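Local coordinates for alginate lyase (Bacteroides ovatus, PDB 3NNB), which probably cleaves the polysaccharide alginate by beta-elimination, at residues Leu113-Tyr116 and Asp120-Tyr123; Lys18-Ala21 and Leu25-Pro28; Ala27-Thr32 and Ile375-Ser380; Val133-Ala138 and Tyr169-Met174. All coordinates share one frame; numbering follows the deposited sequence.

Contact 1 of 4, residues Leu113-Tyr116 and Asp120-Tyr123; sequences LAYY and DEKY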
# COMPACT_ATOMS: atom_id res chain seq x y z
N LEU A 113 -14.60 2.75 -5.08
CA LEU A 113 -14.69 1.86 -6.24
C LEU A 113 -16.17 1.48 -6.52
O LEU A 113 -16.62 1.50 -7.66
CB LEU A 113 -13.86 0.62 -6.01
CG LEU A 113 -12.36 0.81 -6.20
CD1 LEU A 113 -11.64 -0.47 -5.73
CD2 LEU A 113 -11.97 1.17 -7.64
N ALA A 114 -16.91 1.15 -5.47
CA ALA A 114 -18.33 0.83 -5.64
C ALA A 114 -19.11 2.01 -6.21
O ALA A 114 -19.95 1.82 -7.12
CB ALA A 114 -18.96 0.36 -4.29
N TYR A 115 -18.85 3.24 -5.69
CA TYR A 115 -19.48 4.41 -6.29
C TYR A 115 -19.09 4.56 -7.80
O TYR A 115 -19.94 4.82 -8.68
CB TYR A 115 -19.12 5.68 -5.53
CG TYR A 115 -19.59 6.90 -6.27
CD1 TYR A 115 -20.94 7.26 -6.25
CD2 TYR A 115 -18.73 7.64 -7.05
CE1 TYR A 115 -21.40 8.33 -7.01
CE2 TYR A 115 -19.18 8.72 -7.78
CZ TYR A 115 -20.50 9.05 -7.77
OH TYR A 115 -20.93 10.14 -8.50
N TYR A 116 -17.82 4.38 -8.12
CA TYR A 116 -17.35 4.53 -9.49
C TYR A 116 -18.05 3.59 -10.43
O TYR A 116 -18.51 4.00 -11.52
CB TYR A 116 -15.84 4.30 -9.54
CG TYR A 116 -15.24 4.54 -10.90
CD1 TYR A 116 -15.35 5.78 -11.52
CD2 TYR A 116 -14.57 3.53 -11.58
CE1 TYR A 116 -14.78 5.99 -12.79
CE2 TYR A 116 -14.00 3.73 -12.84
CZ TYR A 116 -14.11 4.97 -13.42
OH TYR A 116 -13.57 5.17 -14.68
N ASP A 120 -24.03 4.67 -7.50
CA ASP A 120 -24.94 4.80 -6.35
C ASP A 120 -24.34 5.71 -5.31
O ASP A 120 -23.33 5.36 -4.66
CB ASP A 120 -25.23 3.42 -5.77
CG ASP A 120 -26.44 3.42 -4.84
OD1 ASP A 120 -26.71 4.46 -4.19
OD2 ASP A 120 -27.12 2.37 -4.79
N GLU A 121 -24.97 6.87 -5.11
CA GLU A 121 -24.49 7.89 -4.21
C GLU A 121 -24.35 7.41 -2.77
O GLU A 121 -23.55 7.98 -2.00
CB GLU A 121 -25.44 9.07 -4.25
CG GLU A 121 -25.54 9.72 -5.65
CD GLU A 121 -24.31 10.60 -6.03
OE1 GLU A 121 -23.55 11.10 -5.13
OE2 GLU A 121 -24.14 10.84 -7.25
N LYS A 122 -25.11 6.38 -2.39
CA LYS A 122 -25.06 5.93 -0.97
C LYS A 122 -23.66 5.51 -0.56
O LYS A 122 -23.30 5.60 0.61
CB LYS A 122 -26.06 4.80 -0.67
CG LYS A 122 -25.75 3.45 -1.23
CD LYS A 122 -26.96 2.55 -1.07
CE LYS A 122 -26.68 1.13 -1.56
NZ LYS A 122 -27.91 0.24 -1.35
N TYR A 123 -22.90 4.97 -1.51
CA TYR A 123 -21.59 4.46 -1.20
C TYR A 123 -20.62 5.59 -0.97
O TYR A 123 -19.79 5.52 -0.05
CB TYR A 123 -21.07 3.54 -2.32
CG TYR A 123 -21.88 2.29 -2.52
CD1 TYR A 123 -22.23 1.47 -1.45
CD2 TYR A 123 -22.35 1.94 -3.78
CE1 TYR A 123 -22.95 0.31 -1.66
CE2 TYR A 123 -23.08 0.78 -3.98
CZ TYR A 123 -23.37 -0.02 -2.93
OH TYR A 123 -24.10 -1.17 -3.11

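Contact 2 of 4, residues Lys18-Ala21 and Leu25-Pro28; sequences KEKA and LYAP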
# COMPACT_ATOMS: atom_id res chain seq x y z
N LYS A 18 -15.20 -0.17 -16.31
CA LYS A 18 -16.45 0.45 -15.86
C LYS A 18 -17.50 0.41 -16.98
O LYS A 18 -18.66 0.05 -16.74
CB LYS A 18 -16.23 1.91 -15.38
CG LYS A 18 -17.57 2.61 -14.94
CD LYS A 18 -17.39 4.06 -14.56
CE LYS A 18 -18.75 4.74 -14.41
NZ LYS A 18 -18.75 5.90 -13.47
N GLU A 19 -17.10 0.78 -18.21
CA GLU A 19 -18.08 0.74 -19.33
C GLU A 19 -18.63 -0.68 -19.47
O GLU A 19 -19.81 -0.88 -19.79
CB GLU A 19 -17.45 1.15 -20.68
CG GLU A 19 -17.04 2.57 -20.82
CD GLU A 19 -16.42 2.88 -22.23
OE1 GLU A 19 -15.58 2.11 -22.77
OE2 GLU A 19 -16.79 3.92 -22.81
N LYS A 20 -17.74 -1.67 -19.29
CA LYS A 20 -18.04 -3.08 -19.50
C LYS A 20 -18.40 -3.80 -18.19
O LYS A 20 -18.35 -5.00 -18.13
CB LYS A 20 -16.83 -3.75 -20.17
CG LYS A 20 -16.55 -3.19 -21.58
CD LYS A 20 -15.21 -3.64 -22.11
CE LYS A 20 -15.20 -5.10 -22.49
NZ LYS A 20 -13.87 -5.57 -23.11
N ALA A 21 -18.83 -3.06 -17.16
CA ALA A 21 -19.12 -3.62 -15.81
C ALA A 21 -20.11 -4.78 -15.85
O ALA A 21 -19.97 -5.75 -15.12
CB ALA A 21 -19.67 -2.52 -14.94
N LEU A 25 -17.26 -10.86 -18.51
CA LEU A 25 -15.92 -10.84 -17.97
C LEU A 25 -15.86 -10.16 -16.59
O LEU A 25 -15.08 -10.60 -15.74
CB LEU A 25 -14.98 -10.15 -18.93
CG LEU A 25 -13.50 -10.34 -18.64
CD1 LEU A 25 -13.14 -11.82 -18.46
CD2 LEU A 25 -12.71 -9.70 -19.77
N TYR A 26 -16.69 -9.13 -16.37
CA TYR A 26 -16.56 -8.28 -15.15
C TYR A 26 -17.72 -8.38 -14.17
O TYR A 26 -17.58 -8.03 -12.98
CB TYR A 26 -16.29 -6.82 -15.51
CG TYR A 26 -15.04 -6.66 -16.35
CD1 TYR A 26 -13.81 -7.19 -15.92
CD2 TYR A 26 -15.07 -6.02 -17.58
CE1 TYR A 26 -12.67 -7.06 -16.70
CE2 TYR A 26 -13.94 -5.90 -18.37
CZ TYR A 26 -12.75 -6.43 -17.94
OH TYR A 26 -11.65 -6.31 -18.76
N ALA A 27 -18.88 -8.82 -14.65
CA ALA A 27 -20.04 -8.80 -13.80
C ALA A 27 -19.89 -9.54 -12.46
O ALA A 27 -20.34 -9.02 -11.43
CB ALA A 27 -21.28 -9.28 -14.58
N PRO A 28 -19.27 -10.73 -12.44
CA PRO A 28 -19.08 -11.43 -11.15
C PRO A 28 -18.27 -10.61 -10.12
O PRO A 28 -18.62 -10.55 -8.93
CB PRO A 28 -18.35 -12.71 -11.55
CG PRO A 28 -18.76 -12.94 -12.98
CD PRO A 28 -18.90 -11.58 -13.58

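Contact 3 of 4, residues Ala27-Thr32 and Ile375-Ser380; sequences APAVKT and IHLIYS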
# COMPACT_ATOMS: atom_id res chain seq x y z
N ALA A 27 -18.88 -8.82 -14.65
CA ALA A 27 -20.04 -8.80 -13.80
C ALA A 27 -19.89 -9.54 -12.46
O ALA A 27 -20.34 -9.02 -11.43
CB ALA A 27 -21.28 -9.28 -14.58
N PRO A 28 -19.27 -10.73 -12.44
CA PRO A 28 -19.08 -11.43 -11.15
C PRO A 28 -18.27 -10.61 -10.12
O PRO A 28 -18.62 -10.55 -8.93
CB PRO A 28 -18.35 -12.71 -11.55
CG PRO A 28 -18.76 -12.94 -12.98
CD PRO A 28 -18.90 -11.58 -13.58
N ALA A 29 -17.21 -9.99 -10.60
CA ALA A 29 -16.36 -9.16 -9.74
C ALA A 29 -17.07 -7.89 -9.31
O ALA A 29 -16.91 -7.44 -8.17
CB ALA A 29 -15.01 -8.87 -10.40
N VAL A 30 -17.84 -7.27 -10.19
CA VAL A 30 -18.60 -6.06 -9.80
C VAL A 30 -19.63 -6.43 -8.73
O VAL A 30 -19.78 -5.73 -7.75
CB VAL A 30 -19.24 -5.37 -11.02
CG1 VAL A 30 -20.14 -4.27 -10.59
CG2 VAL A 30 -18.12 -4.86 -11.99
N LYS A 31 -20.28 -7.57 -8.89
CA LYS A 31 -21.27 -8.00 -7.93
C LYS A 31 -20.64 -8.20 -6.54
O LYS A 31 -21.19 -7.74 -5.53
CB LYS A 31 -21.95 -9.29 -8.41
CG LYS A 31 -22.97 -9.86 -7.45
CD LYS A 31 -23.57 -11.19 -8.01
CE LYS A 31 -24.50 -11.88 -7.03
NZ LYS A 31 -25.93 -11.67 -7.39
N THR A 32 -19.50 -8.86 -6.50
CA THR A 32 -18.76 -9.06 -5.24
C THR A 32 -18.30 -7.72 -4.63
O THR A 32 -18.39 -7.52 -3.42
CB THR A 32 -17.60 -10.05 -5.44
OG1 THR A 32 -18.17 -11.31 -5.70
CG2 THR A 32 -16.73 -10.15 -4.19
N ILE A 375 -9.38 -8.02 -7.99
CA ILE A 375 -8.17 -7.73 -8.72
C ILE A 375 -8.39 -7.83 -10.25
O ILE A 375 -7.74 -7.15 -11.01
CB ILE A 375 -7.00 -8.64 -8.22
CG1 ILE A 375 -5.68 -8.10 -8.70
CG2 ILE A 375 -7.26 -10.10 -8.61
CD1 ILE A 375 -4.51 -8.57 -7.84
N HIS A 376 -9.39 -8.61 -10.67
CA HIS A 376 -9.71 -8.68 -12.09
C HIS A 376 -10.19 -7.35 -12.67
O HIS A 376 -10.04 -7.05 -13.88
CB HIS A 376 -10.77 -9.76 -12.36
CG HIS A 376 -10.31 -11.16 -12.15
ND1 HIS A 376 -9.46 -11.81 -13.02
CD2 HIS A 376 -10.62 -12.05 -11.18
CE1 HIS A 376 -9.29 -13.05 -12.61
NE2 HIS A 376 -9.96 -13.22 -11.48
N LEU A 377 -10.77 -6.52 -11.82
CA LEU A 377 -11.24 -5.22 -12.21
C LEU A 377 -10.12 -4.16 -12.24
O LEU A 377 -10.11 -3.27 -13.08
CB LEU A 377 -12.32 -4.74 -11.22
CG LEU A 377 -13.61 -5.56 -11.04
CD1 LEU A 377 -14.50 -4.97 -9.94
CD2 LEU A 377 -14.40 -5.68 -12.39
N ILE A 378 -9.19 -4.28 -11.31
CA ILE A 378 -8.18 -3.25 -11.06
C ILE A 378 -6.97 -3.43 -11.97
O ILE A 378 -6.37 -2.44 -12.41
CB ILE A 378 -7.70 -3.30 -9.58
CG1 ILE A 378 -8.88 -3.04 -8.64
CG2 ILE A 378 -6.56 -2.29 -9.34
CD1 ILE A 378 -9.66 -1.80 -8.98
N TYR A 379 -6.60 -4.67 -12.24
CA TYR A 379 -5.51 -4.99 -13.16
C TYR A 379 -5.99 -5.85 -14.32
O TYR A 379 -5.54 -6.98 -14.53
CB TYR A 379 -4.39 -5.69 -12.39
CG TYR A 379 -3.81 -4.79 -11.30
CD1 TYR A 379 -3.24 -3.57 -11.61
CD2 TYR A 379 -3.81 -5.20 -9.97
CE1 TYR A 379 -2.71 -2.75 -10.61
CE2 TYR A 379 -3.27 -4.40 -8.99
CZ TYR A 379 -2.74 -3.18 -9.30
OH TYR A 379 -2.22 -2.37 -8.28
N SER A 380 -6.93 -5.27 -15.10
CA SER A 380 -7.54 -5.94 -16.22
C SER A 380 -6.60 -5.90 -17.43
O SER A 380 -5.54 -5.23 -17.42
CB SER A 380 -8.86 -5.25 -16.60
OG SER A 380 -8.64 -4.02 -17.28

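Contact 4 of 4, residues Val133-Ala138 and Tyr169-Met174; sequences VWFLDA and YSFTEM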
# COMPACT_ATOMS: atom_id res chain seq x y z
N VAL A 133 -14.84 11.12 9.99
CA VAL A 133 -14.54 10.59 11.32
C VAL A 133 -13.03 10.42 11.49
O VAL A 133 -12.46 10.79 12.52
CB VAL A 133 -15.29 9.30 11.60
CG1 VAL A 133 -14.80 8.68 12.92
CG2 VAL A 133 -16.82 9.59 11.65
N TRP A 134 -12.37 9.89 10.48
CA TRP A 134 -10.94 9.59 10.61
C TRP A 134 -10.02 10.80 10.53
O TRP A 134 -9.03 10.88 11.27
CB TRP A 134 -10.49 8.54 9.58
CG TRP A 134 -9.10 8.05 9.87
CD1 TRP A 134 -7.93 8.58 9.45
CD2 TRP A 134 -8.76 6.99 10.77
NE1 TRP A 134 -6.86 7.89 10.00
CE2 TRP A 134 -7.36 6.93 10.84
CE3 TRP A 134 -9.52 6.07 11.52
CZ2 TRP A 134 -6.68 5.99 11.62
CZ3 TRP A 134 -8.86 5.12 12.27
CH2 TRP A 134 -7.45 5.11 12.35
N PHE A 135 -10.31 11.71 9.61
CA PHE A 135 -9.44 12.81 9.24
C PHE A 135 -9.86 14.24 9.61
O PHE A 135 -8.98 15.10 9.74
CB PHE A 135 -9.22 12.83 7.72
CG PHE A 135 -8.46 11.65 7.19
CD1 PHE A 135 -7.05 11.60 7.26
CD2 PHE A 135 -9.13 10.58 6.58
CE1 PHE A 135 -6.35 10.53 6.77
CE2 PHE A 135 -8.41 9.48 6.12
CZ PHE A 135 -7.02 9.48 6.18
N LEU A 136 -11.17 14.54 9.62
CA LEU A 136 -11.65 15.94 9.59
C LEU A 136 -12.38 16.38 10.84
O LEU A 136 -12.29 17.58 11.19
CB LEU A 136 -12.53 16.20 8.36
CG LEU A 136 -11.90 15.77 7.02
CD1 LEU A 136 -12.91 16.01 5.86
CD2 LEU A 136 -10.58 16.51 6.78
N ASP A 137 -13.10 15.48 11.50
CA ASP A 137 -13.93 15.86 12.65
C ASP A 137 -12.99 16.16 13.84
O ASP A 137 -12.12 15.34 14.19
CB ASP A 137 -14.86 14.72 13.06
CG ASP A 137 -16.01 14.46 12.07
OD1 ASP A 137 -16.28 15.32 11.21
OD2 ASP A 137 -16.63 13.34 12.20
N ALA A 138 -13.19 17.30 14.49
CA ALA A 138 -12.32 17.70 15.60
C ALA A 138 -12.29 16.69 16.72
O ALA A 138 -11.24 16.50 17.34
CB ALA A 138 -12.77 19.12 16.17
N TYR A 169 0.74 2.92 3.94
CA TYR A 169 1.03 2.73 2.52
C TYR A 169 -0.28 2.64 1.67
O TYR A 169 -0.31 3.13 0.54
CB TYR A 169 1.89 1.51 2.27
CG TYR A 169 2.36 1.42 0.82
CD1 TYR A 169 3.52 2.06 0.43
CD2 TYR A 169 1.61 0.76 -0.15
CE1 TYR A 169 3.95 2.04 -0.88
CE2 TYR A 169 2.03 0.72 -1.47
CZ TYR A 169 3.21 1.37 -1.82
OH TYR A 169 3.61 1.35 -3.16
N SER A 170 -1.32 2.01 2.22
CA SER A 170 -2.61 1.91 1.52
C SER A 170 -3.27 3.26 1.19
O SER A 170 -4.18 3.31 0.34
CB SER A 170 -3.60 1.01 2.26
OG SER A 170 -4.02 1.61 3.46
N PHE A 171 -2.80 4.37 1.79
CA PHE A 171 -3.32 5.67 1.42
C PHE A 171 -3.01 5.99 -0.04
O PHE A 171 -3.70 6.79 -0.68
CB PHE A 171 -2.77 6.76 2.34
CG PHE A 171 -3.35 6.79 3.72
CD1 PHE A 171 -4.27 5.85 4.20
CD2 PHE A 171 -2.92 7.78 4.58
CE1 PHE A 171 -4.78 5.96 5.51
CE2 PHE A 171 -3.43 7.87 5.86
CZ PHE A 171 -4.36 6.95 6.32
N THR A 172 -1.98 5.36 -0.60
CA THR A 172 -1.65 5.56 -2.02
C THR A 172 -2.82 5.17 -2.91
O THR A 172 -3.20 5.92 -3.83
CB THR A 172 -0.36 4.82 -2.42
OG1 THR A 172 -0.51 3.41 -2.21
CG2 THR A 172 0.88 5.45 -1.70
N GLU A 173 -3.43 4.03 -2.61
CA GLU A 173 -4.59 3.54 -3.30
C GLU A 173 -5.87 4.28 -2.89
O GLU A 173 -6.69 4.62 -3.73
CB GLU A 173 -4.74 2.03 -3.03
CG GLU A 173 -5.89 1.41 -3.71
CD GLU A 173 -5.92 -0.13 -3.60
OE1 GLU A 173 -5.14 -0.66 -2.80
OE2 GLU A 173 -6.80 -0.73 -4.28
N MSE A 174 -6.04 4.53 -1.58
CA MSE A 174 -7.18 5.29 -1.09
C MSE A 174 -7.37 6.63 -1.81
O MSE A 174 -8.48 7.03 -2.10
CB MSE A 174 -7.04 5.52 0.41
CG MSE A 174 -8.31 6.00 1.03
SE MSE A 174 -8.14 6.55 2.88
CE MSE A 174 -7.18 8.15 2.53

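Contact 1 of 4, residues Leu113-Tyr116 and Asp120-Tyr123
Tyr115 and Glu121 run side by side and point the same way, the ring and the carboxylate turned 64° apart. CE1 of Tyr115 lies 3.8 Å from Glu121 CD, a van der Waals approach along the ring edge, and the hydroxyl and Glu121 OE1 have their bonds elsewhere: Tyr115 OH bonds to Asn183 and Glu121 OE1 takes the backbone N-H of Lys185. The same ring edge meets the backbone as well, with CD1 of Tyr115 in plane with Asp120 O at 3.4 Å. In Tyr115 CG lies anti to the backbone N (chi1 171°), beside the carbonyl carbon, which lets the ring edge reach Asp120 O and Glu121.

On the other flank Tyr123 presents a ring face to Ala114, whose CB sits 4.1 Å from the ring centroid in a CH-pi contact, while the CG of Lys122 covers the opposite face. Asp120 is the N-cap of helix 121-136: its OD1 accepts from Lys122 N at 3.1 Å, nearly straight (164°), the donor lying out of the carboxylate plane.

Chemically, the tight turn between helices 98-118 and 121-136 joins them through a CH-pi contact on a ring face and packing at a ring edge, whereas polar ends bond to Asn183, Lys185 and, from Tyr123 OH, Asp38 of helix 27-41; the Glu121 side chain lies about 7 Å from the sodium ion held by Glu182, Ser184 and Phe187.

Contact 2 of 4, residues Lys18-Ala21 and Leu25-Pro28
The Tyr26 ring has at its edge, in plane, the carbonyl oxygen of Lys20, which stands 3.5 Å from Tyr26 CD2; in the conformer given, Leu25 CG lies over one face toward the rim, a contact that a second conformer makes less certain. The ring also receives the aliphatic root of the lysine, with Lys20 CB 3.9 Å from Tyr26 CD2 and 4.0 Å from Tyr26 CE2. It thus lies against the point where helix 11-19 gives way to a turn, Lys20 being the first residue to leave helical geometry. With its first torsion at -58°, Tyr26 holds CG opposite its carbonyl carbon, which turns the ring toward residues 18-21.

The polar ends of both side chains converge on one acceptor: Glu382 OE2 makes a salt bridge with Lys20 NZ and a hydrogen bond with Tyr26 OH. Replacing Tyr26 by an alanine would probably leave a gap beside the Lys20 carbonyl and deprive Glu382 of its phenol partner.

Behind the ring the backbones approach each other at Ala21 O. Ala27 CA lies 3.3 Å from it in a CA-H...O contact, with 126° at the hydrogen; the nearby N-H of Ala27 is too poorly angled to bond. Ala27 CB rests 3.8 Å from the same oxygen.

In the fold, this short connection turns the chain from helix 11-19 into helix 27-41. Tyr26, just ahead of the second helix, packs on Ser380 of the C-terminal tail, and Lys18 at the end of the first reaches Tyr116 on helix 98-118.

Contact 3 of 4, residues Ala27-Thr32 and Ile375-Ser380
Leu377 packs on Ala29 and Val30 where two helices meet in a mainly apolar contact: helix 27-41, near the N-terminus, and the short C-terminal helix 375-378 of this mainly helical alginate lyase, consistent with the alpha/alpha architecture of the 6_Hairpin clan, so that distant ends of the chain are brought together.

The apolar contacts carry the interface. Leu377 CG lies 3.7 Å from Ala29 CB, and its CD2 branch reaches 3.8 Å to the same methyl, so the alanine nestles against the branch point. Val30 approaches from another side, its side chain crossing that of Leu377 at about a right angle. In Leu377 the first torsion (-61°) places CG opposite its carbonyl carbon, and the second (176°) spreads the two methyls over the helix: CD2 toward Val30, CD1 toward the backbone of Ala29, 3.9 Å from Ala29 O. An alanine in place of Leu377 removes both methyl branches and would probably open a gap in front of Ala29 and leave Val30 CG2 without its partner.

Backbone hydrogen bonds stay inside each segment and keep both helices in shape, with Lys31 N bonded to Ala27 O and Tyr379 N to Ile375 O.

Around the contact, Leu377 also touches Tyr26 and, on helix 11-19, Val17, which extend the apolar cluster. Thr32 OG1 bonds to Asn372 ND2. Separately, the His376 ring meets Trp345 of helix 336-351 edge-to-face. Val30 turns its CG2 methyl, rather than CG1, to the leucine, and CG2 ends 3.8 Å from Leu377 CD2.

Contact 4 of 4, residues Val133-Ala138 and Tyr169-Met174
Phe135 and Phe171 come from opposite directions and meet as an offset edge-to-face pair, the edge of Phe135 turned to the face of Phe171, centroids 5.6 Å apart and planes at 60°. The CZ atoms of Phe135 and Phe171 come within 3.7 Å.

Both phenylalanines have CG opposite their carbonyl carbon (first torsions -66° and -74°), and each ring projects from its helix into the space between them; the backbones stay far apart, with CA atoms of the two residues 12.2 Å from each other. Met174, deposited as selenomethionine, has an extended chain that bends only at its last torsion. This bend carries CE to 3.9 Å from Phe135 CZ and, at the same time, over a face of the Phe171 ring, toward its rim. Trp134 fills a face of Phe135 from its own segment, with CD1 3.4 Å above the centre.

Behind the ring pair, Tyr169 O accepts from both Thr172 OG1 and Thr172 N, two bonds on one carbonyl. The Trp198 ring of helix 189-208 meets Phe135 edge-to-face, and Met104 of helix 98-118 touches Phe171.

The result is an aromatic core with a selenomethionine packed into it, between helices 121-136 and 171-180, consistent with the alpha/alpha hairpin architecture of the 6_Hairpin clan to which this family belongs.

Contacts 2 and 3 share Ala27 and Pro28 on helix 27-41 and are centred only about 7 Å apart, bringing helix 11-19, helix 27-41 and the C-terminal segment together. Contact 1 lies about 15 Å from the centre of each and touches contact 2 through Tyr116 and Lys18. Contact 4 is about 18 Å from contact 1, centre to centre, and uses the other end of helix 121-136. Along the chain, contacts 2, 1 and 4 follow in series, with 1 and 4 nested in the long loop closed by contact 3. Two local turns and one closure between the chain ends thus gather contacts 1 to 3 on one side of the helical fold, while contact 4 lies apart, joined to contact 1 by helix 121-136.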